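Long-range contacts in aldo-keto reductase 2E (Bombyx mori, PDB 3WCZ), which catalyses NADP-dependent reduction, with high activity toward the insect steroid 3-dehydroecdysone, and may take part in the regulation of molting: residues K87-K92 and I119-A124; P127-D132 and S298-Y303; V3-I8 and D271-Q276. All blocks are in the same frame, centred on the assembly; numbering follows the deposited sequence.

Contact 1. Residues K87-K92 and I119-A124. With NAP (NADP nicotinamide-adenine-dinucleotide phosphate), chain B.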
loop_
_atom_site.group_PDB
_atom_site.type_symbol
_atom_site.label_atom_id
_atom_site.label_comp_id
_atom_site.label_asym_id
_atom_site.label_seq_id
_atom_site.Cartn_x
_atom_site.Cartn_y
_atom_site.Cartn_z
ATOM N N LYS A 87 4.080 8.714 -0.008
ATOM C CA LYS A 87 3.396 9.044 -1.257
ATOM C C LYS A 87 3.275 10.547 -1.445
ATOM O O LYS A 87 2.986 11.303 -0.497
ATOM C CB LYS A 87 1.997 8.402 -1.305
ATOM C CG LYS A 87 1.935 6.966 -0.816
ATOM C CD LYS A 87 0.610 6.298 -1.114
ATOM C CE LYS A 87 0.478 4.935 -0.494
ATOM N NZ LYS A 87 0.207 4.977 0.955
ATOM N N LEU A 88 3.459 10.940 -2.702
ATOM C CA LEU A 88 3.341 12.317 -3.191
ATOM C C LEU A 88 1.878 12.612 -3.444
ATOM O O LEU A 88 1.225 11.908 -4.218
ATOM C CB LEU A 88 4.079 12.381 -4.529
ATOM C CG LEU A 88 4.033 13.729 -5.252
ATOM C CD1 LEU A 88 5.006 14.745 -4.624
ATOM C CD2 LEU A 88 4.297 13.510 -6.745
ATOM N N TRP A 89 1.350 13.666 -2.817
ATOM C CA TRP A 89 -0.051 13.991 -2.980
ATOM C C TRP A 89 -0.350 14.727 -4.300
ATOM O O TRP A 89 0.564 15.219 -4.983
ATOM C CB TRP A 89 -0.615 14.724 -1.736
ATOM C CG TRP A 89 -2.113 14.878 -1.804
ATOM C CD1 TRP A 89 -2.827 16.061 -1.796
ATOM C CD2 TRP A 89 -3.072 13.834 -1.959
ATOM N NE1 TRP A 89 -4.157 15.789 -1.946
ATOM C CE2 TRP A 89 -4.340 14.436 -2.045
ATOM C CE3 TRP A 89 -2.983 12.440 -2.042
ATOM C CZ2 TRP A 89 -5.509 13.691 -2.202
ATOM C CZ3 TRP A 89 -4.128 11.707 -2.213
ATOM C CH2 TRP A 89 -5.377 12.329 -2.283
ATOM N N ASN A 90 -1.632 14.770 -4.648
ATOM C CA ASN A 90 -2.112 15.198 -5.951
ATOM C C ASN A 90 -1.845 16.670 -6.276
ATOM O O ASN A 90 -1.889 17.044 -7.448
ATOM C CB ASN A 90 -3.611 14.972 -6.055
ATOM C CG ASN A 90 -4.012 13.522 -5.903
ATOM O OD1 ASN A 90 -3.194 12.594 -5.924
ATOM N ND2 ASN A 90 -5.322 13.320 -5.707
ATOM N N ASP A 91 -1.604 17.491 -5.262
ATOM C CA ASP A 91 -1.339 18.925 -5.482
ATOM C C ASP A 91 0.141 19.243 -5.638
ATOM O O ASP A 91 0.539 20.405 -5.661
ATOM C CB ASP A 91 -1.964 19.797 -4.380
ATOM C CG ASP A 91 -1.381 19.550 -3.003
ATOM O OD1 ASP A 91 -0.741 18.513 -2.755
ATOM O OD2 ASP A 91 -1.607 20.419 -2.119
ATOM N N LYS A 92 0.966 18.211 -5.766
ATOM C CA LYS A 92 2.404 18.372 -5.891
ATOM C C LYS A 92 2.942 17.695 -7.147
ATOM O O LYS A 92 4.053 17.132 -7.143
ATOM C CB LYS A 92 3.155 17.823 -4.667
ATOM C CG LYS A 92 2.748 18.454 -3.323
ATOM C CD LYS A 92 3.015 19.940 -3.232
ATOM C CE LYS A 92 2.586 20.460 -1.863
ATOM N NZ LYS A 92 2.888 21.871 -1.691
ATOM N N ILE A 119 3.846 8.014 -6.545
ATOM C CA ILE A 119 2.853 8.986 -6.958
ATOM C C ILE A 119 1.500 8.442 -6.477
ATOM O O ILE A 119 1.100 7.343 -6.885
ATOM C CB ILE A 119 2.820 9.169 -8.489
ATOM C CG1 ILE A 119 4.193 9.582 -9.028
ATOM C CG2 ILE A 119 1.737 10.193 -8.855
ATOM C CD1 ILE A 119 4.161 9.870 -10.532
ATOM N N HIS A 120 0.787 9.168 -5.622
ATOM C CA HIS A 120 -0.388 8.609 -4.939
ATOM C C HIS A 120 -1.546 8.326 -5.899
ATOM O O HIS A 120 -2.215 7.303 -5.787
ATOM C CB HIS A 120 -0.812 9.575 -3.806
ATOM C CG HIS A 120 -1.614 8.935 -2.714
ATOM N ND1 HIS A 120 -1.519 9.337 -1.401
ATOM C CD2 HIS A 120 -2.541 7.946 -2.747
ATOM C CE1 HIS A 120 -2.358 8.614 -0.669
ATOM N NE2 HIS A 120 -2.973 7.751 -1.459
ATOM N N PHE A 121 -1.780 9.245 -6.842
ATOM C CA PHE A 121 -2.744 9.065 -7.929
ATOM C C PHE A 121 -2.187 9.695 -9.202
ATOM O O PHE A 121 -1.376 10.646 -9.137
ATOM C CB PHE A 121 -4.086 9.776 -7.647
ATOM C CG PHE A 121 -4.930 9.119 -6.599
ATOM C CD1 PHE A 121 -4.777 9.472 -5.279
ATOM C CD2 PHE A 121 -5.905 8.202 -6.944
ATOM C CE1 PHE A 121 -5.562 8.875 -4.285
ATOM C CE2 PHE A 121 -6.678 7.566 -5.969
ATOM C CZ PHE A 121 -6.513 7.920 -4.641
ATOM N N PRO A 122 -2.712 9.280 -10.363
ATOM C CA PRO A 122 -2.255 9.901 -11.621
ATOM C C PRO A 122 -2.913 11.260 -11.870
ATOM O O PRO A 122 -2.523 11.933 -12.815
ATOM C CB PRO A 122 -2.658 8.881 -12.699
ATOM C CG PRO A 122 -3.820 8.114 -12.099
ATOM C CD PRO A 122 -3.531 8.078 -10.600
ATOM N N ILE A 123 -3.893 11.624 -11.070
ATOM C CA ILE A 123 -4.609 12.886 -11.151
ATOM C C ILE A 123 -3.792 13.974 -10.485
ATOM O O ILE A 123 -3.166 13.766 -9.451
ATOM C CB ILE A 123 -5.971 12.771 -10.415
ATOM C CG1 ILE A 123 -6.819 11.657 -11.042
ATOM C CG2 ILE A 123 -6.716 14.065 -10.428
ATOM C CD1 ILE A 123 -7.959 11.202 -10.130
ATOM N N ALA A 124 -3.834 15.168 -11.082
ATOM C CA ALA A 124 -3.220 16.372 -10.508
ATOM C C ALA A 124 -4.344 17.321 -10.110
ATOM O O ALA A 124 -5.304 17.501 -10.864
ATOM C CB ALA A 124 -2.306 17.032 -11.493
HETATM P PA NAP B . -7.649 -2.599 5.641
HETATM O O1A NAP B . -6.289 -2.985 6.049
HETATM O O2A NAP B . -8.260 -3.024 4.397
HETATM O O5B NAP B . -8.707 -2.798 6.772
HETATM C C5B NAP B . -8.477 -2.339 8.070
HETATM C C4B NAP B . -9.569 -2.711 9.062
HETATM O O4B NAP B . -9.515 -4.127 9.325
HETATM C C3B NAP B . -9.535 -2.021 10.371
HETATM O O3B NAP B . -10.869 -1.776 10.744
HETATM C C2B NAP B . -8.889 -2.992 11.237
HETATM O O2B NAP B . -9.193 -2.843 12.610
HETATM C C1B NAP B . -9.384 -4.314 10.713
HETATM N N9A NAP B . -8.510 -5.456 10.884
HETATM C C8A NAP B . -7.172 -5.454 10.714
HETATM N N7A NAP B . -6.672 -6.668 10.822
HETATM C C5A NAP B . -7.716 -7.516 11.084
HETATM C C6A NAP B . -7.806 -8.896 11.297
HETATM N N6A NAP B . -6.708 -9.762 11.314
HETATM N N1A NAP B . -9.035 -9.389 11.529
HETATM C C2A NAP B . -10.108 -8.600 11.533
HETATM N N3A NAP B . -10.062 -7.273 11.320
HETATM C C4A NAP B . -8.857 -6.735 11.082
HETATM O O3 NAP B . -7.659 -0.978 5.668
HETATM P PN NAP B . -7.324 0.248 4.709
HETATM O O1N NAP B . -6.823 1.311 5.618
HETATM O O2N NAP B . -8.522 0.513 3.868
HETATM O O5D NAP B . -6.172 -0.229 3.723
HETATM C C5D NAP B . -4.929 -0.613 4.207
HETATM C C4D NAP B . -3.777 0.360 3.921
HETATM O O4D NAP B . -3.541 0.484 2.530
HETATM C C3D NAP B . -4.020 1.769 4.358
HETATM O O3D NAP B . -3.974 1.924 5.762
HETATM C C2D NAP B . -3.005 2.484 3.614
HETATM O O2D NAP B . -1.737 2.273 4.168
HETATM C C1D NAP B . -3.124 1.827 2.257
HETATM N N1N NAP B . -4.046 2.408 1.273
HETATM C C2N NAP B . -3.563 3.070 0.206
HETATM C C3N NAP B . -4.424 3.598 -0.723
HETATM C C7N NAP B . -3.812 4.268 -1.894
HETATM O O7N NAP B . -2.641 4.026 -2.274
HETATM N N7N NAP B . -4.631 5.051 -2.626
HETATM C C4N NAP B . -5.819 3.529 -0.547
HETATM C C5N NAP B . -6.316 2.824 0.557
HETATM C C6N NAP B . -5.389 2.281 1.438
HETATM P P2B NAP B . -8.061 -2.686 13.732
HETATM O O1X NAP B . -8.875 -2.472 15.024
HETATM O O2X NAP B . -7.312 -3.945 13.799
HETATM O O3X NAP B . -7.225 -1.488 13.360
HETATM O O HOH W 1 -0.105 11.540 -0.180
HETATM O O HOH W 2 -0.569 12.043 -6.258
#
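L88 and I119 pair side by side in a parallel bridge at the ends of strands 83-88 and 114-119, both side chains on one face of the sheet. H120 N donates to L88 O (3.1 Å, 154° at the hydrogen) in the carbonyl plane; beyond this the chains part into loops, and they meet again where A124 CA makes a CA-H...O contact with N90 O (3.4 Å). The H120 ring is sandwiched between the side chains of K87 and W89. K87 lays its CD over the centre of one face, 3.6 Å from the centroid of the H120 ring, while W89 brings its six-membered ring edge-on to the opposite face, planes at 83°. The rim of H120 carries polar partners: water 1 lies 2.9 Å from H120 ND1, and the nicotinamide N7N of NADP lies 3.4 Å from H120 NE2. The lysine bends at its last torsion (chi4 76°), and NZ forms a salt bridge with D53 and hydrogen bonds to T54 O and Y58 OH, consistent with the Asp-Tyr-Lys-His tetrad of aldo-keto reductases, Y58 probably being the proton donor. F121 joins W89 and H120 in an aromatic cluster. N90 sets OD1 3.4 Å from F121 CB, and its amide stands nearly upright to the ring. Water 2 accepts from F121 N and lies 2.7 Å from both L88 O and N90 OD1, bridging the two segments. L88 packs on helix 95-109, L88 and I119 share T139 of helix 136-148, and the I119 backbone bonds to G156 in the next barrel strand, 152-158.

Contact 2. Residues P127-D132 and S298-Y303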
loop_
_atom_site.group_PDB
_atom_site.type_symbol
_atom_site.label_atom_id
_atom_site.label_comp_id
_atom_site.label_asym_id
_atom_site.label_seq_id
_atom_site.Cartn_x
_atom_site.Cartn_y
_atom_site.Cartn_z
ATOM N N PRO A 127 -4.448 22.940 -4.780
ATOM C CA PRO A 127 -4.513 22.590 -3.363
ATOM C C PRO A 127 -5.942 22.531 -2.816
ATOM O O PRO A 127 -6.167 21.920 -1.759
ATOM C CB PRO A 127 -3.709 23.707 -2.698
ATOM C CG PRO A 127 -2.775 24.180 -3.745
ATOM C CD PRO A 127 -3.529 24.051 -5.044
ATOM N N ASP A 128 -6.887 23.142 -3.529
ATOM C CA ASP A 128 -8.300 23.097 -3.142
ATOM C C ASP A 128 -9.071 21.933 -3.764
ATOM O O ASP A 128 -10.302 21.906 -3.713
ATOM C CB ASP A 128 -8.995 24.416 -3.486
ATOM C CG ASP A 128 -8.966 24.733 -4.967
ATOM O OD1 ASP A 128 -8.497 23.887 -5.750
ATOM O OD2 ASP A 128 -9.419 25.829 -5.362
ATOM N N ASP A 129 -8.345 20.976 -4.341
ATOM C CA ASP A 129 -8.946 19.782 -4.934
ATOM C C ASP A 129 -9.606 20.084 -6.275
ATOM O O ASP A 129 -10.215 19.198 -6.882
ATOM C CB ASP A 129 -9.965 19.139 -3.975
ATOM C CG ASP A 129 -9.476 17.815 -3.401
ATOM O OD1 ASP A 129 -8.719 17.101 -4.096
ATOM O OD2 ASP A 129 -9.857 17.485 -2.251
ATOM N N SER A 130 -9.472 21.314 -6.746
ATOM C CA SER A 130 -9.887 21.619 -8.106
ATOM C C SER A 130 -8.934 20.963 -9.122
ATOM O O SER A 130 -7.731 20.798 -8.885
ATOM C CB SER A 130 -10.042 23.129 -8.360
ATOM O OG SER A 130 -8.813 23.818 -8.392
ATOM N N PRO A 131 -9.486 20.559 -10.255
ATOM C CA PRO A 131 -8.715 19.751 -11.208
ATOM C C PRO A 131 -7.573 20.531 -11.829
ATOM O O PRO A 131 -7.658 21.745 -12.052
ATOM C CB PRO A 131 -9.747 19.408 -12.287
ATOM C CG PRO A 131 -10.756 20.547 -12.188
ATOM C CD PRO A 131 -10.863 20.797 -10.718
ATOM N N ASP A 132 -6.473 19.837 -12.088
ATOM C CA ASP A 132 -5.392 20.380 -12.878
ATOM C C ASP A 132 -5.104 19.326 -13.970
ATOM O O ASP A 132 -5.720 18.225 -13.966
ATOM C CB ASP A 132 -4.188 20.691 -11.984
ATOM C CG ASP A 132 -3.237 21.707 -12.585
ATOM O OD1 ASP A 132 -3.410 22.107 -13.770
ATOM O OD2 ASP A 132 -2.290 22.120 -11.873
ATOM N N SER A 298 -15.011 8.688 -7.109
ATOM C CA SER A 298 -15.816 9.019 -8.283
ATOM C C SER A 298 -16.150 10.500 -8.413
ATOM O O SER A 298 -16.508 10.941 -9.501
ATOM C CB SER A 298 -17.095 8.172 -8.324
ATOM O OG SER A 298 -17.836 8.282 -7.137
ATOM N N ASP A 299 -15.986 11.286 -7.355
ATOM C CA ASP A 299 -16.139 12.737 -7.506
ATOM C C ASP A 299 -15.112 13.309 -8.499
ATOM O O ASP A 299 -15.292 14.422 -9.001
ATOM C CB ASP A 299 -15.980 13.482 -6.177
ATOM C CG ASP A 299 -17.186 13.346 -5.260
ATOM O OD1 ASP A 299 -18.206 12.772 -5.664
ATOM O OD2 ASP A 299 -17.091 13.836 -4.115
ATOM N N TRP A 300 -14.031 12.566 -8.764
ATOM C CA TRP A 300 -12.954 12.999 -9.650
ATOM C C TRP A 300 -13.086 12.413 -11.063
ATOM O O TRP A 300 -12.158 12.529 -11.856
ATOM C CB TRP A 300 -11.585 12.582 -9.090
ATOM C CG TRP A 300 -11.151 13.237 -7.804
ATOM C CD1 TRP A 300 -11.586 14.424 -7.289
ATOM C CD2 TRP A 300 -10.176 12.728 -6.870
ATOM N NE1 TRP A 300 -10.948 14.686 -6.094
ATOM C CE2 TRP A 300 -10.085 13.657 -5.815
ATOM C CE3 TRP A 300 -9.386 11.577 -6.822
ATOM C CZ2 TRP A 300 -9.214 13.477 -4.740
ATOM C CZ3 TRP A 300 -8.536 11.397 -5.746
ATOM C CH2 TRP A 300 -8.465 12.331 -4.723
ATOM N N LYS A 301 -14.230 11.805 -11.376
ATOM C CA LYS A 301 -14.398 11.055 -12.601
ATOM C C LYS A 301 -14.106 11.854 -13.864
ATOM O O LYS A 301 -13.638 11.285 -14.864
ATOM C CB LYS A 301 -15.814 10.474 -12.632
ATOM C CG LYS A 301 -16.042 9.405 -13.674
ATOM C CD LYS A 301 -17.409 8.747 -13.439
ATOM C CE LYS A 301 -17.275 7.325 -12.922
ATOM N NZ LYS A 301 -18.605 6.658 -12.816
ATOM N N ASP A 302 -14.375 13.163 -13.833
ATOM C CA ASP A 302 -14.177 13.987 -15.024
ATOM C C ASP A 302 -12.799 14.634 -15.052
ATOM O O ASP A 302 -12.493 15.394 -15.974
ATOM C CB ASP A 302 -15.249 15.079 -15.171
ATOM C CG ASP A 302 -15.313 15.648 -16.576
ATOM O OD1 ASP A 302 -15.383 14.837 -17.517
ATOM O OD2 ASP A 302 -15.285 16.908 -16.750
ATOM N N TYR A 303 -11.964 14.366 -14.053
ATOM C CA TYR A 303 -10.626 14.957 -14.015
ATOM C C TYR A 303 -9.696 14.294 -15.016
ATOM O O TYR A 303 -9.764 13.066 -15.228
ATOM C CB TYR A 303 -9.994 14.802 -12.628
ATOM C CG TYR A 303 -10.545 15.712 -11.535
ATOM C CD1 TYR A 303 -11.878 16.109 -11.511
ATOM C CD2 TYR A 303 -9.717 16.152 -10.515
ATOM C CE1 TYR A 303 -12.368 16.946 -10.507
ATOM C CE2 TYR A 303 -10.192 16.974 -9.503
ATOM C CZ TYR A 303 -11.520 17.361 -9.503
ATOM O OH TYR A 303 -11.977 18.187 -8.474
#
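Y303 is held from three directions, and it carries the tight part of this contact. P131 sets CB over the centre of one face of the Y303 ring, 3.6 Å from its centroid and 8° off the normal. W300, from the same turn as the tyrosine, lays CD1 over the opposite face nearer the rim. At the far end, Y303 OH donates to D129 O, a short bond of 2.6 Å in the carbonyl plane, and P131 CD touches the same hydroxyl from 3.6 Å. The other side is looser and open to solvent: the D129 side chain crosses that of W300 at about a right angle, its carboxylate plane tilted 53° from the indole, with OD1 3.7 Å from W300 CZ2. An Asx turn braces the loop: D128 OD1 receives S130 N (2.9 Å) from above the carboxylate plane and S130 OG (2.7 Å) on its syn lone pair. Y303 also packs on I123 and T125, and W300 meets F121 edge-to-face. Strands 124-125 and 131-132 form a β-hairpin after barrel strand 114-119, and the C-terminal segment folds against it; long loops of this kind surround the active-site mouth of the TIM barrel in aldo-keto reductases.

Contact 3. Residues V3-I8 and D271-Q276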
loop_
_atom_site.group_PDB
_atom_site.type_symbol
_atom_site.label_atom_id
_atom_site.label_comp_id
_atom_site.label_asym_id
_atom_site.label_seq_id
_atom_site.Cartn_x
_atom_site.Cartn_y
_atom_site.Cartn_z
ATOM N N VAL A 3 7.751 -12.577 13.599
ATOM C CA VAL A 3 7.787 -13.153 12.253
ATOM C C VAL A 3 8.355 -12.117 11.285
ATOM O O VAL A 3 7.782 -11.031 11.166
ATOM C CB VAL A 3 6.360 -13.553 11.791
ATOM C CG1 VAL A 3 6.361 -14.046 10.325
ATOM C CG2 VAL A 3 5.751 -14.603 12.747
ATOM N N GLN A 4 9.475 -12.393 10.607
ATOM C CA GLN A 4 9.892 -11.462 9.547
ATOM C C GLN A 4 9.399 -11.955 8.195
ATOM O O GLN A 4 9.631 -13.108 7.778
ATOM C CB GLN A 4 11.393 -11.158 9.539
ATOM C CG GLN A 4 11.841 -10.189 10.641
ATOM C CD GLN A 4 13.245 -9.651 10.410
ATOM O OE1 GLN A 4 13.588 -9.233 9.303
ATOM N NE2 GLN A 4 14.058 -9.658 11.457
ATOM N N ALA A 5 8.650 -11.095 7.531
ATOM C CA ALA A 5 8.163 -11.401 6.214
ATOM C C ALA A 5 9.349 -11.548 5.286
ATOM O O ALA A 5 10.363 -10.833 5.415
ATOM C CB ALA A 5 7.265 -10.317 5.714
ATOM N N PRO A 6 9.241 -12.450 4.307
ATOM C CA PRO A 6 10.223 -12.499 3.226
ATOM C C PRO A 6 10.135 -11.272 2.352
ATOM O O PRO A 6 9.194 -10.474 2.479
ATOM C CB PRO A 6 9.791 -13.713 2.405
ATOM C CG PRO A 6 8.610 -14.247 3.004
ATOM C CD PRO A 6 8.137 -13.406 4.107
ATOM N N CYS A 7 11.062 -11.145 1.414
ATOM C CA CYS A 7 11.017 -10.044 0.456
ATOM C C CYS A 7 10.726 -10.404 -1.025
ATOM O O CYS A 7 10.917 -11.545 -1.461
ATOM C CB CYS A 7 12.332 -9.314 0.534
ATOM S SG CYS A 7 12.605 -8.513 2.094
ATOM N N ILE A 8 10.234 -9.427 -1.787
ATOM C CA ILE A 8 10.296 -9.465 -3.252
ATOM C C ILE A 8 11.533 -8.611 -3.675
ATOM O O ILE A 8 11.816 -7.546 -3.093
ATOM C CB ILE A 8 8.989 -8.921 -3.885
ATOM C CG1 ILE A 8 7.804 -9.874 -3.637
ATOM C CG2 ILE A 8 9.166 -8.720 -5.376
ATOM C CD1 ILE A 8 6.441 -9.442 -4.241
ATOM N N ASP A 271 1.683 -13.193 10.194
ATOM C CA ASP A 271 1.921 -14.627 10.405
ATOM C C ASP A 271 1.317 -15.446 9.252
ATOM O O ASP A 271 0.354 -16.185 9.446
ATOM C CB ASP A 271 1.372 -15.054 11.774
ATOM C CG ASP A 271 1.814 -16.442 12.195
ATOM O OD1 ASP A 271 2.687 -17.041 11.534
ATOM O OD2 ASP A 271 1.263 -16.923 13.212
ATOM N N LEU A 272 1.906 -15.314 8.070
ATOM C CA LEU A 272 1.331 -15.820 6.824
ATOM C C LEU A 272 2.211 -16.814 6.104
ATOM O O LEU A 272 1.906 -17.177 4.979
ATOM C CB LEU A 272 1.071 -14.615 5.871
ATOM C CG LEU A 272 0.330 -13.407 6.426
ATOM C CD1 LEU A 272 0.263 -12.334 5.348
ATOM C CD2 LEU A 272 -1.054 -13.753 6.896
ATOM N N PHE A 273 3.309 -17.239 6.736
ATOM C CA PHE A 273 4.370 -17.937 6.005
ATOM C C PHE A 273 4.592 -19.369 6.453
ATOM O O PHE A 273 5.586 -19.984 6.077
ATOM C CB PHE A 273 5.636 -17.066 5.997
ATOM C CG PHE A 273 5.344 -15.710 5.449
ATOM C CD1 PHE A 273 5.134 -15.549 4.088
ATOM C CD2 PHE A 273 5.138 -14.620 6.289
ATOM C CE1 PHE A 273 4.762 -14.344 3.583
ATOM C CE2 PHE A 273 4.763 -13.386 5.764
ATOM C CZ PHE A 273 4.583 -13.264 4.416
ATOM N N ASP A 274 3.613 -19.904 7.167
ATOM C CA ASP A 274 3.627 -21.301 7.556
ATOM C C ASP A 274 2.480 -22.080 6.888
ATOM O O ASP A 274 2.204 -23.225 7.260
ATOM C CB ASP A 274 3.596 -21.414 9.093
ATOM C CG ASP A 274 2.340 -20.850 9.716
ATOM O OD1 ASP A 274 1.615 -20.089 9.048
ATOM O OD2 ASP A 274 2.082 -21.132 10.925
ATOM N N PHE A 275 1.852 -21.492 5.875
ATOM C CA PHE A 275 0.818 -22.153 5.089
ATOM C C PHE A 275 0.689 -21.452 3.772
ATOM O O PHE A 275 1.237 -20.362 3.592
ATOM C CB PHE A 275 -0.547 -22.177 5.817
ATOM C CG PHE A 275 -1.337 -20.895 5.734
ATOM C CD1 PHE A 275 -0.916 -19.736 6.395
ATOM C CD2 PHE A 275 -2.524 -20.850 5.025
ATOM C CE1 PHE A 275 -1.682 -18.570 6.334
ATOM C CE2 PHE A 275 -3.284 -19.722 5.001
ATOM C CZ PHE A 275 -2.862 -18.580 5.650
ATOM N N GLN A 276 -0.061 -22.035 2.862
ATOM C CA GLN A 276 -0.387 -21.400 1.609
ATOM C C GLN A 276 -1.689 -21.941 1.089
ATOM O O GLN A 276 -2.128 -23.040 1.466
ATOM C CB GLN A 276 0.690 -21.648 0.544
ATOM C CG GLN A 276 0.697 -23.096 0.033
ATOM C CD GLN A 276 2.021 -23.485 -0.561
ATOM O OE1 GLN A 276 2.905 -23.967 0.154
ATOM N NE2 GLN A 276 2.188 -23.245 -1.852
#
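P6 and F273 reach toward each other tip to tip, and the proline turns its CD corner to the face of the ring. P6 CD stands 3.5 Å from the centroid of the F273 ring and only 8° off its normal, a CH-pi contact over the centre of the face; P6 CG follows farther out, 3.9 Å from F273 CD1. The opposite face is backed, toward its rim, by CB of L272, the preceding residue. With chi1 -55°, F273 CG lies anti to the carbonyl carbon, beside the backbone N, and its CB points toward the N-terminal chain. The hairpin of strands 7-9 and 15-17, into which residues 3-6 lead, closes the N-terminal end of the barrel in aldo-keto reductases, and here the loop between helices 263-270 and 279-286 meets the chain just ahead of it. Two smaller side chains, V3 and A5, also touch the phenyl ring. V3 CG1 lies near the ring plane, 4.3 Å from F273 CD2, whereas A5 CB approaches F273 CE2 obliquely at 4.0 Å. The other branch of the valine, CG2, turns to D271 and comes within 4.1 Å of its OD1, the two side chains crossing at about a right angle; this is loose van der Waals contact. V3 and A5 also rest on I270 at the end of helix 263-270. K239 NZ anchors the 271-276 loop by a salt bridge with D274 OD1 and a hydrogen bond with D271 O, and R247 NH1 is hydrogen-bonded to L272 O.

How the contacts relate
Contact 1 is core, whereas contacts 2 and 3 are surface joins. Contacts 1 and 2 are continuous: A124 O probably accepts a hydrogen bond from D132 N, and N90 and I123 pack against W300, so the C-terminal segment reaches the layer beside the nicotinamide pocket. Contact 3 lies on the opposite side of the chain's centre, its own centre about 31 Å from that of contact 1 and 39 Å from that of contact 2. Chemistry follows place. Strand pairing, bridging waters and an aromatic cluster act together in contact 1; contact 2 pairs one hydroxyl bond with proline-aromatic packing; contact 3 uses proline-aromatic packing without polar bonds between its segments.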